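Local coordinates for protein D-isomer specific 2-hydroxyacid dehydrogenase NAD-binding (Xanthobacter autotrophicus, PDB 4XA8) that probably works as an NAD(P)-dependent oxidoreductase of the D-isomer specific 2-hydroxyacid dehydrogenase family, binding its dinucleotide cofactor on a Rossmann-type domain, at residues D21-L26 and V35-A40; C114-A119 and H166-R171; L155-A160 and K178-V183. All blocks are in the same frame, centred on the assembly; numbering follows the deposited sequence.

Interaction 1 (D21-L26 and V35-A40); sequences DWKSAL and VRIARA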
loop_
_atom_site.group_PDB
_atom_site.type_symbol
_atom_site.label_atom_id
_atom_site.label_comp_id
_atom_site.label_asym_id
_atom_site.label_seq_id
_atom_site.Cartn_x
_atom_site.Cartn_y
_atom_site.Cartn_z
ATOM N N ASP A 21 -4.725 -7.037 -26.097
ATOM C CA ASP A 21 -4.574 -5.646 -25.707
ATOM C C ASP A 21 -3.411 -5.023 -26.471
ATOM O O ASP A 21 -3.457 -3.850 -26.814
ATOM C CB ASP A 21 -4.236 -5.534 -24.233
ATOM C CG ASP A 21 -5.367 -5.933 -23.343
ATOM O OD1 ASP A 21 -6.524 -6.010 -23.814
ATOM O OD2 ASP A 21 -5.084 -6.141 -22.145
ATOM N N TRP A 22 -2.346 -5.790 -26.688
ATOM C CA TRP A 22 -1.216 -5.281 -27.439
ATOM C C TRP A 22 -1.578 -5.128 -28.903
ATOM O O TRP A 22 -1.147 -4.185 -29.544
ATOM C CB TRP A 22 0.014 -6.189 -27.275
ATOM C CG TRP A 22 0.695 -5.958 -26.008
ATOM C CD1 TRP A 22 0.435 -6.568 -24.796
ATOM C CD2 TRP A 22 1.712 -4.981 -25.757
ATOM N NE1 TRP A 22 1.268 -6.056 -23.826
ATOM C CE2 TRP A 22 2.062 -5.084 -24.398
ATOM C CE3 TRP A 22 2.347 -4.015 -26.549
ATOM C CZ2 TRP A 22 3.016 -4.262 -23.824
ATOM C CZ3 TRP A 22 3.317 -3.216 -25.969
ATOM C CH2 TRP A 22 3.657 -3.372 -24.636
ATOM N N LYS A 23 -2.354 -6.068 -29.432
ATOM C CA LYS A 23 -2.786 -6.017 -30.824
ATOM C C LYS A 23 -3.631 -4.755 -31.071
ATOM O O LYS A 23 -3.406 -4.034 -32.052
ATOM C CB LYS A 23 -3.558 -7.281 -31.194
ATOM C CG LYS A 23 -4.079 -7.325 -32.631
ATOM C CD LYS A 23 -4.592 -8.709 -33.010
ATOM C CE LYS A 23 -5.042 -8.765 -34.476
ATOM N NZ LYS A 23 -5.131 -10.169 -34.977
ATOM N N SER A 24 -4.565 -4.481 -30.168
ATOM C CA SER A 24 -5.422 -3.303 -30.299
ATOM C C SER A 24 -4.643 -2.001 -30.294
ATOM O O SER A 24 -4.888 -1.113 -31.107
ATOM C CB SER A 24 -6.421 -3.261 -29.165
ATOM O OG SER A 24 -7.317 -4.330 -29.344
ATOM N N ALA A 25 -3.701 -1.912 -29.370
ATOM C CA ALA A 25 -2.859 -0.734 -29.216
ATOM C C ALA A 25 -1.933 -0.529 -30.431
ATOM O O ALA A 25 -1.805 0.592 -30.954
ATOM C CB ALA A 25 -2.035 -0.849 -27.917
ATOM N N LEU A 26 -1.318 -1.606 -30.890
ATOM C CA LEU A 26 -0.438 -1.547 -32.062
ATOM C C LEU A 26 -1.201 -1.191 -33.355
ATOM O O LEU A 26 -0.786 -0.318 -34.122
ATOM C CB LEU A 26 0.295 -2.871 -32.201
ATOM C CG LEU A 26 1.404 -3.087 -31.173
ATOM C CD1 LEU A 26 1.741 -4.573 -31.168
ATOM C CD2 LEU A 26 2.629 -2.243 -31.500
ATOM N N VAL A 35 -0.723 -8.002 -37.045
ATOM C CA VAL A 35 -0.268 -8.410 -35.732
ATOM C C VAL A 35 -0.826 -9.793 -35.571
ATOM O O VAL A 35 -2.037 -10.011 -35.739
ATOM C CB VAL A 35 -0.794 -7.519 -34.574
ATOM C CG1 VAL A 35 -0.219 -7.979 -33.234
ATOM C CG2 VAL A 35 -0.455 -6.055 -34.782
ATOM N N ARG A 36 0.056 -10.735 -35.276
ATOM C CA ARG A 36 -0.323 -12.104 -35.122
ATOM C C ARG A 36 0.089 -12.543 -33.729
ATOM O O ARG A 36 1.260 -12.397 -33.322
ATOM C CB ARG A 36 0.370 -12.937 -36.174
ATOM C CG ARG A 36 0.155 -12.421 -37.585
ATOM C CD ARG A 36 0.951 -13.224 -38.586
ATOM N NE ARG A 36 0.813 -12.637 -39.901
ATOM C CZ ARG A 36 1.371 -13.117 -41.007
ATOM N NH1 ARG A 36 2.133 -14.212 -40.979
ATOM N NH2 ARG A 36 1.156 -12.491 -42.151
ATOM N N ILE A 37 -0.887 -13.069 -32.992
ATOM C CA ILE A 37 -0.661 -13.484 -31.604
ATOM C C ILE A 37 -0.326 -14.958 -31.625
ATOM O O ILE A 37 -1.152 -15.778 -32.056
ATOM C CB ILE A 37 -1.895 -13.211 -30.729
ATOM C CG1 ILE A 37 -2.163 -11.702 -30.700
ATOM C CG2 ILE A 37 -1.686 -13.701 -29.287
ATOM C CD1 ILE A 37 -3.563 -11.329 -30.201
ATOM N N ALA A 38 0.887 -15.297 -31.193
ATOM C CA ALA A 38 1.293 -16.689 -31.073
ATOM C C ALA A 38 0.731 -17.209 -29.784
ATOM O O ALA A 38 0.733 -16.490 -28.769
ATOM C CB ALA A 38 2.808 -16.827 -31.049
ATOM N N ARG A 39 0.329 -18.475 -29.821
ATOM C CA ARG A 39 -0.323 -19.173 -28.717
ATOM C C ARG A 39 0.662 -19.493 -27.594
ATOM O O ARG A 39 1.744 -20.018 -27.857
ATOM C CB ARG A 39 -0.928 -20.470 -29.301
ATOM C CG ARG A 39 -1.532 -21.396 -28.304
ATOM C CD ARG A 39 -2.482 -22.347 -28.993
ATOM N NE ARG A 39 -1.770 -23.380 -29.746
ATOM C CZ ARG A 39 -2.374 -24.235 -30.566
ATOM N NH1 ARG A 39 -3.687 -24.167 -30.748
ATOM N NH2 ARG A 39 -1.679 -25.164 -31.209
ATOM N N ALA A 40 0.315 -19.140 -26.361
ATOM C CA ALA A 40 1.147 -19.494 -25.201
ATOM C C ALA A 40 1.418 -21.002 -25.208
ATOM O O ALA A 40 0.539 -21.800 -25.564
ATOM C CB ALA A 40 0.491 -19.075 -23.889
HETATM O O HOH W 1 -3.695 -13.013 -34.132
#

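Interaction 2 (C114-A119 and H166-R171); sequences CVLRHA and HGFDVR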
loop_
_atom_site.group_PDB
_atom_site.type_symbol
_atom_site.label_atom_id
_atom_site.label_comp_id
_atom_site.label_asym_id
_atom_site.label_seq_id
_atom_site.Cartn_x
_atom_site.Cartn_y
_atom_site.Cartn_z
ATOM N N CYS A 114 3.901 -2.434 -0.969
ATOM C CA CYS A 114 4.325 -3.695 -0.339
ATOM C C CYS A 114 4.991 -3.447 1.043
ATOM O O CYS A 114 4.704 -4.134 2.024
ATOM C CB CYS A 114 5.370 -4.398 -1.211
ATOM S SG CYS A 114 4.770 -4.997 -2.773
ATOM N N VAL A 115 5.834 -2.412 1.120
ATOM C CA VAL A 115 6.497 -2.061 2.380
ATOM C C VAL A 115 5.442 -1.632 3.400
ATOM O O VAL A 115 5.495 -2.112 4.561
ATOM C CB VAL A 115 7.545 -0.989 2.203
ATOM C CG1 VAL A 115 8.057 -0.466 3.551
ATOM C CG2 VAL A 115 8.672 -1.551 1.380
ATOM N N LEU A 116 4.471 -0.797 2.993
ATOM C CA LEU A 116 3.452 -0.314 3.971
ATOM C C LEU A 116 2.532 -1.469 4.449
ATOM O O LEU A 116 2.146 -1.554 5.629
ATOM C CB LEU A 116 2.587 0.816 3.382
ATOM C CG LEU A 116 3.279 2.157 3.125
ATOM C CD1 LEU A 116 2.430 3.100 2.276
ATOM C CD2 LEU A 116 3.571 2.733 4.475
ATOM N N ARG A 117 2.245 -2.364 3.527
ATOM C CA ARG A 117 1.387 -3.485 3.826
ATOM C C ARG A 117 2.070 -4.332 4.958
ATOM O O ARG A 117 1.416 -4.722 5.923
ATOM C CB ARG A 117 1.111 -4.269 2.558
ATOM C CG ARG A 117 0.430 -5.612 2.667
ATOM C CD ARG A 117 0.116 -6.292 1.314
ATOM N NE ARG A 117 -0.639 -7.495 1.660
ATOM C CZ ARG A 117 -0.109 -8.641 2.028
ATOM N NH1 ARG A 117 1.198 -8.801 2.041
ATOM N NH2 ARG A 117 -0.898 -9.641 2.430
ATOM N N HIS A 118 3.364 -4.593 4.862
ATOM C CA HIS A 118 4.082 -5.314 5.926
ATOM C C HIS A 118 4.327 -4.508 7.195
ATOM O O HIS A 118 4.191 -5.032 8.299
ATOM C CB HIS A 118 5.403 -5.884 5.386
ATOM C CG HIS A 118 5.194 -7.011 4.428
ATOM N ND1 HIS A 118 4.639 -8.213 4.813
ATOM C CD2 HIS A 118 5.406 -7.104 3.097
ATOM C CE1 HIS A 118 4.548 -9.009 3.762
ATOM N NE2 HIS A 118 5.022 -8.361 2.718
ATOM N N ALA A 119 4.705 -3.250 7.042
ATOM C CA ALA A 119 5.009 -2.397 8.176
ATOM C C ALA A 119 3.754 -2.179 9.031
ATOM O O ALA A 119 3.882 -2.051 10.214
ATOM C CB ALA A 119 5.546 -1.049 7.697
ATOM N N HIS A 166 8.523 8.548 3.801
ATOM C CA HIS A 166 7.561 8.036 4.748
ATOM C C HIS A 166 8.069 7.801 6.192
ATOM O O HIS A 166 7.306 7.314 7.052
ATOM C CB HIS A 166 6.891 6.810 4.118
ATOM C CG HIS A 166 6.014 7.194 2.985
ATOM N ND1 HIS A 166 6.495 7.525 1.734
ATOM C CD2 HIS A 166 4.685 7.428 2.949
ATOM C CE1 HIS A 166 5.487 7.911 0.967
ATOM N NE2 HIS A 166 4.383 7.853 1.688
ATOM N N GLY A 167 9.308 8.229 6.484
ATOM C CA GLY A 167 9.821 8.231 7.835
ATOM C C GLY A 167 10.506 6.932 8.287
ATOM O O GLY A 167 10.989 6.845 9.401
ATOM N N PHE A 168 10.517 5.903 7.439
ATOM C CA PHE A 168 11.172 4.644 7.804
ATOM C C PHE A 168 12.680 4.799 7.984
ATOM O O PHE A 168 13.281 5.751 7.452
ATOM C CB PHE A 168 10.907 3.573 6.723
ATOM C CG PHE A 168 9.456 3.190 6.612
ATOM C CD1 PHE A 168 8.849 2.548 7.644
ATOM C CD2 PHE A 168 8.702 3.518 5.480
ATOM C CE1 PHE A 168 7.499 2.184 7.586
ATOM C CE2 PHE A 168 7.341 3.180 5.396
ATOM C CZ PHE A 168 6.740 2.506 6.449
ATOM N N ASP A 169 13.284 3.910 8.765
ATOM C CA ASP A 169 14.748 3.843 8.831
ATOM C C ASP A 169 15.243 3.047 7.588
ATOM O O ASP A 169 15.331 1.802 7.623
ATOM C CB ASP A 169 15.148 3.177 10.154
ATOM C CG ASP A 169 16.658 3.129 10.377
ATOM O OD1 ASP A 169 17.449 3.463 9.466
ATOM O OD2 ASP A 169 17.032 2.673 11.464
ATOM N N VAL A 170 15.464 3.765 6.480
ATOM C CA VAL A 170 15.695 3.130 5.168
ATOM C C VAL A 170 17.198 2.907 4.951
ATOM O O VAL A 170 18.015 3.808 5.161
ATOM C CB VAL A 170 15.071 3.934 4.010
ATOM C CG1 VAL A 170 15.263 3.252 2.660
ATOM C CG2 VAL A 170 13.601 4.177 4.259
ATOM N N ARG A 171 17.544 1.667 4.609
ATOM C CA ARG A 171 18.904 1.323 4.239
ATOM C C ARG A 171 18.906 0.811 2.828
ATOM O O ARG A 171 17.897 0.337 2.362
ATOM C CB ARG A 171 19.539 0.328 5.261
ATOM C CG ARG A 171 18.614 -0.798 5.714
ATOM C CD ARG A 171 19.271 -1.892 6.580
ATOM N NE ARG A 171 19.781 -1.292 7.770
ATOM C CZ ARG A 171 20.732 -1.732 8.561
ATOM N NH1 ARG A 171 21.345 -2.923 8.435
ATOM N NH2 ARG A 171 21.043 -0.943 9.556
#

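Interaction 3 (L155-A160 and K178-V183); sequences LGAAAA and KALEGV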
loop_
_atom_site.group_PDB
_atom_site.type_symbol
_atom_site.label_atom_id
_atom_site.label_comp_id
_atom_site.label_asym_id
_atom_site.label_seq_id
_atom_site.Cartn_x
_atom_site.Cartn_y
_atom_site.Cartn_z
ATOM N N LEU A 155 15.970 1.884 -10.552
ATOM C CA LEU A 155 14.698 1.552 -9.899
ATOM C C LEU A 155 14.850 1.508 -8.378
ATOM O O LEU A 155 14.052 2.091 -7.684
ATOM C CB LEU A 155 14.137 0.244 -10.451
ATOM C CG LEU A 155 13.784 0.311 -11.940
ATOM C CD1 LEU A 155 13.452 -1.086 -12.450
ATOM C CD2 LEU A 155 12.630 1.251 -12.203
ATOM N N GLY A 156 15.899 0.860 -7.862
ATOM C CA GLY A 156 16.071 0.687 -6.436
ATOM C C GLY A 156 16.339 1.992 -5.685
ATOM O O GLY A 156 15.792 2.228 -4.596
ATOM N N ALA A 157 17.195 2.834 -6.269
ATOM C CA ALA A 157 17.437 4.157 -5.736
ATOM C C ALA A 157 16.175 4.993 -5.667
ATOM O O ALA A 157 15.892 5.611 -4.628
ATOM C CB ALA A 157 18.517 4.884 -6.511
ATOM N N ALA A 158 15.353 4.980 -6.707
ATOM C CA ALA A 158 14.086 5.745 -6.627
ATOM C C ALA A 158 13.136 5.214 -5.552
ATOM O O ALA A 158 12.472 6.018 -4.813
ATOM C CB ALA A 158 13.374 5.795 -7.970
ATOM N N ALA A 159 13.053 3.886 -5.422
ATOM C CA ALA A 159 12.182 3.306 -4.376
ATOM C C ALA A 159 12.736 3.635 -2.997
ATOM O O ALA A 159 11.978 4.029 -2.064
ATOM C CB ALA A 159 12.090 1.791 -4.572
ATOM N N ALA A 160 14.049 3.510 -2.811
ATOM C CA ALA A 160 14.638 3.858 -1.501
ATOM C C ALA A 160 14.428 5.343 -1.072
ATOM O O ALA A 160 14.075 5.619 0.074
ATOM C CB ALA A 160 16.092 3.473 -1.432
ATOM N N LYS A 178 27.287 4.372 -3.030
ATOM C CA LYS A 178 26.120 5.215 -3.328
ATOM C C LYS A 178 25.983 6.270 -2.222
ATOM O O LYS A 178 26.415 6.082 -1.064
ATOM C CB LYS A 178 24.831 4.380 -3.368
ATOM C CG LYS A 178 24.790 3.255 -4.394
ATOM C CD LYS A 178 24.565 3.824 -5.788
ATOM C CE LYS A 178 24.601 2.782 -6.911
ATOM N NZ LYS A 178 25.978 2.272 -7.164
ATOM N N ALA A 179 25.463 7.421 -2.632
ATOM C CA ALA A 179 25.126 8.498 -1.753
ATOM C C ALA A 179 23.706 8.921 -2.098
ATOM O O ALA A 179 23.488 9.575 -3.103
ATOM C CB ALA A 179 26.090 9.649 -1.939
ATOM N N LEU A 180 22.752 8.490 -1.306
ATOM C CA LEU A 180 21.361 8.815 -1.518
ATOM C C LEU A 180 20.873 9.493 -0.252
ATOM O O LEU A 180 21.003 8.949 0.850
ATOM C CB LEU A 180 20.560 7.566 -1.777
ATOM C CG LEU A 180 20.868 6.817 -3.059
ATOM C CD1 LEU A 180 20.071 5.505 -3.017
ATOM C CD2 LEU A 180 20.533 7.645 -4.300
ATOM N N GLU A 181 20.335 10.695 -0.422
ATOM C CA GLU A 181 19.950 11.539 0.691
ATOM C C GLU A 181 18.885 10.852 1.541
ATOM O O GLU A 181 17.885 10.355 1.028
ATOM C CB GLU A 181 19.453 12.885 0.154
ATOM C CG GLU A 181 18.979 13.852 1.218
ATOM C CD GLU A 181 20.046 14.165 2.251
ATOM O OE1 GLU A 181 21.259 14.146 1.913
ATOM O OE2 GLU A 181 19.655 14.433 3.410
ATOM N N GLY A 182 19.128 10.784 2.846
ATOM C CA GLY A 182 18.209 10.101 3.778
ATOM C C GLY A 182 18.171 8.572 3.781
ATOM O O GLY A 182 17.273 7.967 4.422
ATOM N N VAL A 183 19.115 7.929 3.080
ATOM C CA VAL A 183 19.188 6.474 2.995
ATOM C C VAL A 183 20.530 6.022 3.539
ATOM O O VAL A 183 21.565 6.549 3.157
ATOM C CB VAL A 183 18.990 5.984 1.516
ATOM C CG1 VAL A 183 19.113 4.467 1.395
ATOM C CG2 VAL A 183 17.615 6.428 0.965
#

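Interaction 1 (D21-L26 and V35-A40)
V35, on strand 34-37, meets helix 19-29 through both branches and its carbonyl. Its CB lies 3.8 Å from K23 CG and its CG1 also rests on the lysine's first carbons, while CG2, the other branch, reaches CB of L26 at 4.2 Å. A beta-branched residue suits this place, since one short side chain reaches two helix positions a turn apart. K23 runs past V35 in the opposite sense, with CG anti to the backbone N (chi1 179°) and the rest of the chain extended. Its NZ donates to V35 O across 3.2 Å, from a position tilted off the carbonyl plane. The helix and strand run antiparallel, at 178° with their axes 9.0 Å apart, as the second half of the beta-alpha-beta unit made by strand 9-13, helix 19-29 and strand 34-37. Replacing K23 by an alanine would probably leave V35 O without this donor and open a gap beside V35 and I37 where the lysine's CG and CD lay. Next along the strand, R36 turns to the other face, forming salt bridges with D34 and E51. I37 faces the helix again, and its CD1 touches K23 CD at 4.0 Å; a water accepts from I37 N at 3.0 Å and, weakly, from K23 NZ.

Interaction 2 (C114-A119 and H166-R171)
The last turns of helix 103-119 and the loop that leads into strand 169-174 stand well apart as backbones: the CA atoms of A119 and F168 are 9.4 Å from each other, and those of L116 and H166 much the same. A gap of this width calls for a long, bulky side chain, and the phenyl ring of F168 fills it. V115, L116 and A119 are the helix residues that receive it, buried apolar residues that suit an aromatic ring. V115 and A119 are one turn apart, joined by the helical bond from A119 N to V115 O, so both present their side chains to the ring. F168 has CG anti to its own carbonyl carbon (chi1 -65°), which sends the ring from the loop toward the helix. V115 comes from the opposite direction and lays CG1 over one face, 4.1 Å from CE2 and offset toward the rim. The loop belongs to the Rossmann-type domain, where it links helix 154-165 to strand 169-174 of the parallel sheet; G167 just before the ring has a positive phi of 88°, at which a CB would press on the carbonyl O of H166. L116 crosses F168 at about a right angle, and its CD2 lies in the ring plane at the edge, 3.7 Å from CZ. The methyl of A119 approaches CE1 obliquely at 3.8 Å, its small size letting the ring come near the helix backbone. A142 and I145 of the same chain also pack on F168, V115 rests on I231 of strand 228-232, and L116 touches F113 of the second subunit.

Interaction 3 (L155-A160 and K178-V183)
Helix 154-165 begins within what appears to be the glycine-rich GxGxxG element of the Rossmann-type domain, to which G156 belongs, and its first turns pack against the loop that joins strand 169-174 to strand 184-187. The helix start carries L155 and G156, both seen to bind NADPH in a crystal structure of this protein; the residues that meet the loop, A157 and A160, lie one turn apart. L180 reaches A157 by the end of its side chain: CD1 sits 3.9 Å from A157 CB, and CD2 lies against the same methyl at 4.1 Å, so both leucine methyls rest on it. CG, anti to the carbonyl carbon of L180 (chi1 -66°), carries both methyls toward the helix. Three residues on, V183 sets CG2 against the second alanine, 4.1 Å from A160 CB and 3.7 Å from A160 O. L180 and V183 are the first and last residues of a type II beta turn, closed by the bond from V183 N to L180 O at 3.1 Å. G182, third in the turn, has a phi of 74°, a value glycine adopts readily and a type II turn commonly asks for there. The turn thereby brings two branched side chains to the helix while E181 at its corner is exposed. L152, another NADPH-binding residue, is touched by A160, K178 and L180. On the helix side two alanine methyls and some backbone atoms, among them A160 O, meet the leucine and valine methyls, so the fit depends on shape and on the shortness of alanine, which allows leucine and valine to close on the helix.

Interactions 2 and 3 belong together in the cofactor-binding domain, their centres 13 Å apart. Helix 154-165 and strand 169-174 follow each other in the chain, and the segments of interactions 2 and 3 alternate along it; V170 CG1 packs on A160 O at 3.7 Å, and V183 CG1 lies 3.9 Å from R171 C. Interaction 3 includes two residues of the NADPH site, L155 and G156; interaction 2 stands further back, the V115 side chain being about 9 Å from that of V233. Interaction 1 belongs to the separate five-stranded sheet, across the chain's centre and away from the annotated sites; its centre is 38 Å from that of interaction 2 and 37 Å from that of interaction 3.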